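Local coordinates for protein class I phosphodiesterase PDEB1 (Leishmania major, PDB 2R8Q) that belongs to the class I phosphodiesterase family, with an all-helical, metal-binding catalytic domain that holds 3-isobutyl-1-methylxanthine in a pocket, at residues E228-G233 and V322-H327; C130-V135 and L244-L249. One frame throughout, in Å; residues are numbered along the deposited sequence.

Interaction 1 of 2, residues E228-G233 and V322-H327; sequences ELATSG and VGNLFH
Ala-230 and Asn-324 meet where two helices of the all-helical phosphodiesterase domain both come to their C-terminal ends, helix 219-232 and helix 302-324. The alanine methyl, aimed across the gap, lies 3.8 Å from CB of Asn-324, and Ala-230 CB also lies 3.9 Å from the backbone Asn-324 O. With so short a side chain on one side, the two backbones come close, 6.1 Å between the CA atoms of Ala-230 and Asn-324. The amide of Asn-324 plays no part in this touch: its CG lies anti to the carbonyl carbon (chi1 -70°), and ND2 makes a weak hydrogen bond back to Asp-320 O in its own helix. Leu-325, the first residue to leave helical geometry, points its side chain toward helix 219-232 and reaches the end of Leu-229 with CD2. It also packs on Phe-226 and Phe-234, while Leu-229 leans on His-241 and Leu-244 of helix 239-254. Gly-233, with positive phi, is the first residue beyond helix 219-232. Between the leucines the packing is light, a single approach of 4.4 Å from Leu-229 CD2 to Leu-325 CD2.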
ATOM      1  N   GLU A 228       7.203 -12.542  28.159  1.00 23.64           N
ATOM      2  CA  GLU A 228       7.554 -13.953  28.017  1.00 22.47           C
ATOM      3  C   GLU A 228       9.039 -14.050  27.674  1.00 23.40           C
ATOM      4  O   GLU A 228       9.725 -14.977  28.103  1.00 23.00           O
ATOM      5  CB  GLU A 228       6.709 -14.610  26.920  1.00 22.57           C
ATOM      6  CG  GLU A 228       6.989 -16.098  26.693  1.00 22.98           C
ATOM      7  CD  GLU A 228       6.891 -16.924  27.964  1.00 25.92           C
ATOM      8  OE1 GLU A 228       5.988 -16.658  28.784  1.00 27.11           O
ATOM      9  OE2 GLU A 228       7.712 -17.851  28.139  1.00 26.17           O
ATOM     10  N   LEU A 229       9.531 -13.088  26.900  1.00 23.42           N
ATOM     11  CA  LEU A 229      10.942 -13.059  26.528  1.00 25.12           C
ATOM     12  C   LEU A 229      11.772 -12.956  27.804  1.00 27.19           C
ATOM     13  O   LEU A 229      12.782 -13.639  27.964  1.00 26.83           O
ATOM     14  CB  LEU A 229      11.225 -11.854  25.625  1.00 26.53           C
ATOM     15  CG  LEU A 229      12.693 -11.511  25.360  1.00 26.39           C
ATOM     16  CD1 LEU A 229      13.364 -12.660  24.642  1.00 27.43           C
ATOM     17  CD2 LEU A 229      12.782 -10.237  24.532  1.00 27.07           C
ATOM     18  N   ALA A 230      11.330 -12.097  28.716  1.00 30.17           N
ATOM     19  CA  ALA A 230      12.022 -11.898  29.983  1.00 32.12           C
ATOM     20  C   ALA A 230      11.817 -13.091  30.915  1.00 33.01           C
ATOM     21  O   ALA A 230      12.688 -13.414  31.724  1.00 35.52           O
ATOM     22  CB  ALA A 230      11.523 -10.619  30.652  1.00 33.43           C
ATOM     23  N   THR A 231      10.665 -13.741  30.795  1.00 32.70           N
ATOM     24  CA  THR A 231      10.338 -14.901  31.620  1.00 33.19           C
ATOM     25  C   THR A 231      11.191 -16.115  31.257  1.00 31.64           C
ATOM     26  O   THR A 231      11.618 -16.871  32.133  1.00 32.28           O
ATOM     27  CB  THR A 231       8.850 -15.291  31.463  1.00 33.50           C
ATOM     28  OG1 THR A 231       8.025 -14.249  31.997  1.00 36.84           O
ATOM     29  CG2 THR A 231       8.557 -16.596  32.193  1.00 35.60           C
ATOM     30  N   SER A 232      11.437 -16.299  29.964  1.00 28.83           N
ATOM     31  CA  SER A 232      12.229 -17.428  29.494  1.00 26.89           C
ATOM     32  C   SER A 232      13.726 -17.130  29.471  1.00 25.86           C
ATOM     33  O   SER A 232      14.546 -18.048  29.513  1.00 26.30           O
ATOM     34  CB  SER A 232      11.759 -17.857  28.101  1.00 27.51           C
ATOM     35  OG  SER A 232      11.787 -16.777  27.185  1.00 27.63           O
ATOM     36  N   GLY A 233      14.077 -15.850  29.405  1.00 24.13           N
ATOM     37  CA  GLY A 233      15.479 -15.468  29.391  1.00 22.45           C
ATOM     38  C   GLY A 233      15.980 -14.974  28.044  1.00 22.15           C
ATOM     39  O   GLY A 233      15.985 -15.716  27.062  1.00 23.12           O
ATOM     40  N   VAL A 322      11.635  -1.681  31.607  1.00 22.26           N
ATOM     41  CA  VAL A 322      12.869  -1.278  32.271  1.00 22.10           C
ATOM     42  C   VAL A 322      13.213  -2.274  33.377  1.00 23.35           C
ATOM     43  O   VAL A 322      14.361  -2.697  33.511  1.00 23.53           O
ATOM     44  CB  VAL A 322      12.747   0.137  32.885  1.00 22.14           C
ATOM     45  CG1 VAL A 322      13.955   0.436  33.762  1.00 23.25           C
ATOM     46  CG2 VAL A 322      12.650   1.171  31.774  1.00 22.01           C
ATOM     47  N   GLY A 323      12.208  -2.655  34.156  1.00 24.72           N
ATOM     48  CA  GLY A 323      12.439  -3.593  35.238  1.00 27.37           C
ATOM     49  C   GLY A 323      12.784  -5.000  34.786  1.00 28.99           C
ATOM     50  O   GLY A 323      13.502  -5.715  35.483  1.00 31.11           O
ATOM     51  N   ASN A 324      12.296  -5.398  33.615  1.00 27.54           N
ATOM     52  CA  ASN A 324      12.542  -6.747  33.118  1.00 27.76           C
ATOM     53  C   ASN A 324      13.703  -6.944  32.148  1.00 26.86           C
ATOM     54  O   ASN A 324      14.131  -8.079  31.929  1.00 25.96           O
ATOM     55  CB  ASN A 324      11.267  -7.311  32.484  1.00 30.99           C
ATOM     56  CG  ASN A 324      10.188  -7.605  33.509  1.00 34.22           C
ATOM     57  OD1 ASN A 324      10.406  -8.362  34.455  1.00 37.67           O
ATOM     58  ND2 ASN A 324       9.016  -7.010  33.325  1.00 36.50           N
ATOM     59  N   LEU A 325      14.219  -5.868  31.560  1.00 24.20           N
ATOM     60  CA  LEU A 325      15.330  -6.022  30.626  1.00 23.24           C
ATOM     61  C   LEU A 325      16.148  -4.762  30.348  1.00 22.52           C
ATOM     62  O   LEU A 325      17.377  -4.812  30.322  1.00 23.04           O
ATOM     63  CB  LEU A 325      14.817  -6.597  29.300  1.00 22.96           C
ATOM     64  CG  LEU A 325      15.885  -6.998  28.279  1.00 23.70           C
ATOM     65  CD1 LEU A 325      16.765  -8.102  28.850  1.00 24.27           C
ATOM     66  CD2 LEU A 325      15.213  -7.465  27.001  1.00 25.49           C
ATOM     67  N   PHE A 326      15.474  -3.638  30.124  1.00 23.00           N
ATOM     68  CA  PHE A 326      16.176  -2.387  29.835  1.00 21.34           C
ATOM     69  C   PHE A 326      16.499  -1.646  31.129  1.00 22.58           C
ATOM     70  O   PHE A 326      16.009  -0.540  31.362  1.00 22.06           O
ATOM     71  CB  PHE A 326      15.326  -1.479  28.936  1.00 21.74           C
ATOM     72  CG  PHE A 326      14.854  -2.137  27.664  1.00 21.05           C
ATOM     73  CD1 PHE A 326      15.687  -2.991  26.951  1.00 23.99           C
ATOM     74  CD2 PHE A 326      13.584  -1.875  27.165  1.00 22.65           C
ATOM     75  CE1 PHE A 326      15.261  -3.572  25.757  1.00 23.10           C
ATOM     76  CE2 PHE A 326      13.152  -2.450  25.972  1.00 23.99           C
ATOM     77  CZ  PHE A 326      13.992  -3.300  25.268  1.00 20.64           C
ATOM     78  N   HIS A 327      17.341  -2.253  31.959  1.00 23.98           N
ATOM     79  CA  HIS A 327      17.706  -1.668  33.242  1.00 25.15           C
ATOM     80  C   HIS A 327      18.419  -0.320  33.146  1.00 24.91           C
ATOM     81  O   HIS A 327      18.322   0.503  34.057  1.00 27.80           O
ATOM     82  CB  HIS A 327      18.558  -2.665  34.031  1.00 26.34           C
ATOM     83  CG  HIS A 327      17.962  -4.039  34.096  1.00 27.26           C
ATOM     84  ND1 HIS A 327      18.422  -5.087  33.326  1.00 31.23           N
ATOM     85  CD2 HIS A 327      16.922  -4.527  34.812  1.00 28.79           C
ATOM     86  CE1 HIS A 327      17.690  -6.162  33.567  1.00 28.43           C
ATOM     87  NE2 HIS A 327      16.773  -5.848  34.464  1.00 31.62           N
TER

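Interaction 2 of 2, residues C130-V135 and L244-L249; sequences CYVLLV and LVMETL
Leu-133 fits between Met-246 and Leu-249 where helices 127-139 and 239-254 run side by side in the core of the helical phosphodiesterase domain. The short segments point the same general way, crossing at -30° with their axes 10.8 Å apart, a spacing filled by side chains. Packing is closest at the two branches of Leu-133. CD2 meets Leu-249 CD1 at 3.8 Å, the two leucine side chains crossing at about a right angle, and CD1 comes within 3.8 Å of the backbone Met-246 O. The leucine reaches this far because its CG stands anti to the backbone N (chi1 180°). Leu-112 and Leu-116 of helix 102-118 cover the leucines from a third helix. On the Val-132 flank the touch is looser and made by one methyl, yet still buried, since Met-246 also packs on Ala-206 and Cys-210 of helix 197-212. The more open side belongs to partly exposed Glu-247, which points away from helix 127-139 and touches Asp-209 and Arg-225. A bend at chi3 (75°) turns the methionine methyl toward helix 127-139, its CE 4.3 Å from both Leu-133 CB and Val-132 CG1.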
ATOM      1  N   CYS A 130      20.991  -1.635  15.298  1.00 15.40           N
ATOM      2  CA  CYS A 130      20.917  -0.293  15.872  1.00 15.63           C
ATOM      3  C   CYS A 130      20.704   0.712  14.743  1.00 14.95           C
ATOM      4  O   CYS A 130      19.892   1.633  14.860  1.00 15.18           O
ATOM      5  CB  CYS A 130      22.202   0.046  16.627  1.00 15.35           C
ATOM      6  SG  CYS A 130      22.383  -0.834  18.191  1.00 18.14           S
ATOM      7  N   TYR A 131      21.439   0.524  13.650  1.00 14.61           N
ATOM      8  CA  TYR A 131      21.350   1.394  12.482  1.00 14.84           C
ATOM      9  C   TYR A 131      19.944   1.346  11.893  1.00 14.06           C
ATOM     10  O   TYR A 131      19.317   2.382  11.669  1.00 15.49           O
ATOM     11  CB  TYR A 131      22.383   0.956  11.436  1.00 15.18           C
ATOM     12  CG  TYR A 131      22.354   1.734  10.141  1.00 15.28           C
ATOM     13  CD1 TYR A 131      22.416   3.129  10.138  1.00 17.12           C
ATOM     14  CD2 TYR A 131      22.279   1.077   8.916  1.00 16.01           C
ATOM     15  CE1 TYR A 131      22.400   3.847   8.945  1.00 16.31           C
ATOM     16  CE2 TYR A 131      22.263   1.786   7.716  1.00 15.92           C
ATOM     17  CZ  TYR A 131      22.323   3.171   7.741  1.00 17.27           C
ATOM     18  OH  TYR A 131      22.284   3.877   6.563  1.00 17.76           O
ATOM     19  N   VAL A 132      19.446   0.138  11.649  1.00 14.13           N
ATOM     20  CA  VAL A 132      18.111  -0.021  11.092  1.00 14.70           C
ATOM     21  C   VAL A 132      17.041   0.577  12.007  1.00 14.30           C
ATOM     22  O   VAL A 132      16.093   1.199  11.536  1.00 14.04           O
ATOM     23  CB  VAL A 132      17.803  -1.512  10.828  1.00 15.15           C
ATOM     24  CG1 VAL A 132      16.356  -1.678  10.371  1.00 15.48           C
ATOM     25  CG2 VAL A 132      18.765  -2.050   9.770  1.00 16.93           C
ATOM     26  N   LEU A 133      17.196   0.408  13.317  1.00 15.03           N
ATOM     27  CA  LEU A 133      16.220   0.955  14.251  1.00 14.23           C
ATOM     28  C   LEU A 133      16.141   2.480  14.142  1.00 14.91           C
ATOM     29  O   LEU A 133      15.050   3.059  14.105  1.00 13.99           O
ATOM     30  CB  LEU A 133      16.581   0.551  15.683  1.00 15.80           C
ATOM     31  CG  LEU A 133      15.655   1.045  16.797  1.00 17.16           C
ATOM     32  CD1 LEU A 133      14.228   0.548  16.556  1.00 18.20           C
ATOM     33  CD2 LEU A 133      16.168   0.538  18.138  1.00 19.76           C
ATOM     34  N   LEU A 134      17.299   3.131  14.065  1.00 14.27           N
ATOM     35  CA  LEU A 134      17.338   4.586  13.966  1.00 15.56           C
ATOM     36  C   LEU A 134      16.750   5.087  12.649  1.00 14.61           C
ATOM     37  O   LEU A 134      16.043   6.098  12.626  1.00 13.77           O
ATOM     38  CB  LEU A 134      18.776   5.084  14.147  1.00 15.27           C
ATOM     39  CG  LEU A 134      19.311   4.844  15.564  1.00 16.25           C
ATOM     40  CD1 LEU A 134      20.806   5.128  15.615  1.00 17.66           C
ATOM     41  CD2 LEU A 134      18.566   5.736  16.551  1.00 18.25           C
ATOM     42  N   VAL A 135      17.038   4.380  11.560  1.00 14.65           N
ATOM     43  CA  VAL A 135      16.517   4.742  10.250  1.00 16.04           C
ATOM     44  C   VAL A 135      15.000   4.560  10.252  1.00 15.59           C
ATOM     45  O   VAL A 135      14.261   5.402   9.744  1.00 15.96           O
ATOM     46  CB  VAL A 135      17.137   3.848   9.147  1.00 18.28           C
ATOM     47  CG1 VAL A 135      16.355   3.987   7.843  1.00 20.14           C
ATOM     48  CG2 VAL A 135      18.595   4.232   8.940  1.00 21.20           C
ATOM     49  N   LEU A 244      12.408  -8.712  18.826  1.00 15.84           N
ATOM     50  CA  LEU A 244      11.397  -8.274  19.776  1.00 15.95           C
ATOM     51  C   LEU A 244      11.931  -7.083  20.580  1.00 14.80           C
ATOM     52  O   LEU A 244      11.175  -6.188  20.957  1.00 15.45           O
ATOM     53  CB  LEU A 244      11.003  -9.426  20.706  1.00 17.52           C
ATOM     54  CG  LEU A 244       9.932  -9.130  21.762  1.00 19.21           C
ATOM     55  CD1 LEU A 244       8.724  -8.455  21.130  1.00 19.02           C
ATOM     56  CD2 LEU A 244       9.528 -10.436  22.429  1.00 18.95           C
ATOM     57  N   VAL A 245      13.236  -7.065  20.835  1.00 14.83           N
ATOM     58  CA  VAL A 245      13.834  -5.947  21.554  1.00 14.63           C
ATOM     59  C   VAL A 245      13.717  -4.684  20.699  1.00 14.34           C
ATOM     60  O   VAL A 245      13.398  -3.611  21.212  1.00 14.43           O
ATOM     61  CB  VAL A 245      15.325  -6.211  21.886  1.00 15.36           C
ATOM     62  CG1 VAL A 245      16.019  -4.900  22.270  1.00 15.36           C
ATOM     63  CG2 VAL A 245      15.427  -7.207  23.037  1.00 17.57           C
ATOM     64  N   MET A 246      13.963  -4.815  19.397  1.00 13.71           N
ATOM     65  CA  MET A 246      13.860  -3.676  18.487  1.00 13.89           C
ATOM     66  C   MET A 246      12.435  -3.136  18.470  1.00 12.81           C
ATOM     67  O   MET A 246      12.213  -1.922  18.539  1.00 13.41           O
ATOM     68  CB  MET A 246      14.246  -4.083  17.062  1.00 14.97           C
ATOM     69  CG  MET A 246      15.713  -4.420  16.860  1.00 16.01           C
ATOM     70  SD  MET A 246      16.033  -4.999  15.166  1.00 16.62           S
ATOM     71  CE  MET A 246      15.952  -3.456  14.272  1.00 17.46           C
ATOM     72  N   GLU A 247      11.464  -4.041  18.375  1.00 14.15           N
ATOM     73  CA  GLU A 247      10.064  -3.639  18.333  1.00 15.06           C
ATOM     74  C   GLU A 247       9.643  -2.962  19.626  1.00 14.47           C
ATOM     75  O   GLU A 247       8.891  -1.991  19.611  1.00 14.80           O
ATOM     76  CB  GLU A 247       9.169  -4.855  18.072  1.00 15.48           C
ATOM     77  CG  GLU A 247       9.451  -5.545  16.745  1.00 16.43           C
ATOM     78  CD  GLU A 247       8.751  -6.885  16.620  1.00 20.08           C
ATOM     79  OE1 GLU A 247       8.375  -7.458  17.664  1.00 25.32           O
ATOM     80  OE2 GLU A 247       8.589  -7.374  15.482  1.00 22.30           O
ATOM     81  N   THR A 248      10.131  -3.481  20.747  1.00 15.18           N
ATOM     82  CA  THR A 248       9.787  -2.912  22.039  1.00 13.72           C
ATOM     83  C   THR A 248      10.413  -1.530  22.206  1.00 14.15           C
ATOM     84  O   THR A 248       9.794  -0.632  22.783  1.00 15.26           O
ATOM     85  CB  THR A 248      10.235  -3.841  23.176  1.00 15.83           C
ATOM     86  OG1 THR A 248       9.660  -5.135  22.970  1.00 16.45           O
ATOM     87  CG2 THR A 248       9.768  -3.307  24.521  1.00 15.98           C
ATOM     88  N   LEU A 249      11.634  -1.359  21.703  1.00 13.52           N
ATOM     89  CA  LEU A 249      12.301  -0.064  21.788  1.00 13.46           C
ATOM     90  C   LEU A 249      11.580   0.989  20.957  1.00 13.01           C
ATOM     91  O   LEU A 249      11.373   2.105  21.431  1.00 14.04           O
ATOM     92  CB  LEU A 249      13.760  -0.158  21.331  1.00 14.83           C
ATOM     93  CG  LEU A 249      14.744  -0.787  22.320  1.00 14.02           C
ATOM     94  CD1 LEU A 249      16.083  -0.996  21.637  1.00 16.59           C
ATOM     95  CD2 LEU A 249      14.894   0.110  23.548  1.00 16.30           C
TER

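In the fold
Helix 239-254 ties the two contacts together. It carries residues 244-249 of interaction 2 and follows directly after helix 219-232 of interaction 1. The centres lie about 16 Å apart, on the same side of the chain's centre, with interaction 2 deeper in the domain. Along the chain the order is 130-135, 228-233, 244-249 and 322-327, so the two pairings interleave. They also touch: the Phe-326 ring packs by CE2 on Thr-248 CG2 (3.8 Å) and by CZ on Leu-249 CD2 (3.9 Å). Side chains next to each contact thus meet on helix 239-254, which links the outer helix ends with the core, joining helices 127-139, 219-232, 239-254 and 302-324 of one compact catalytic domain.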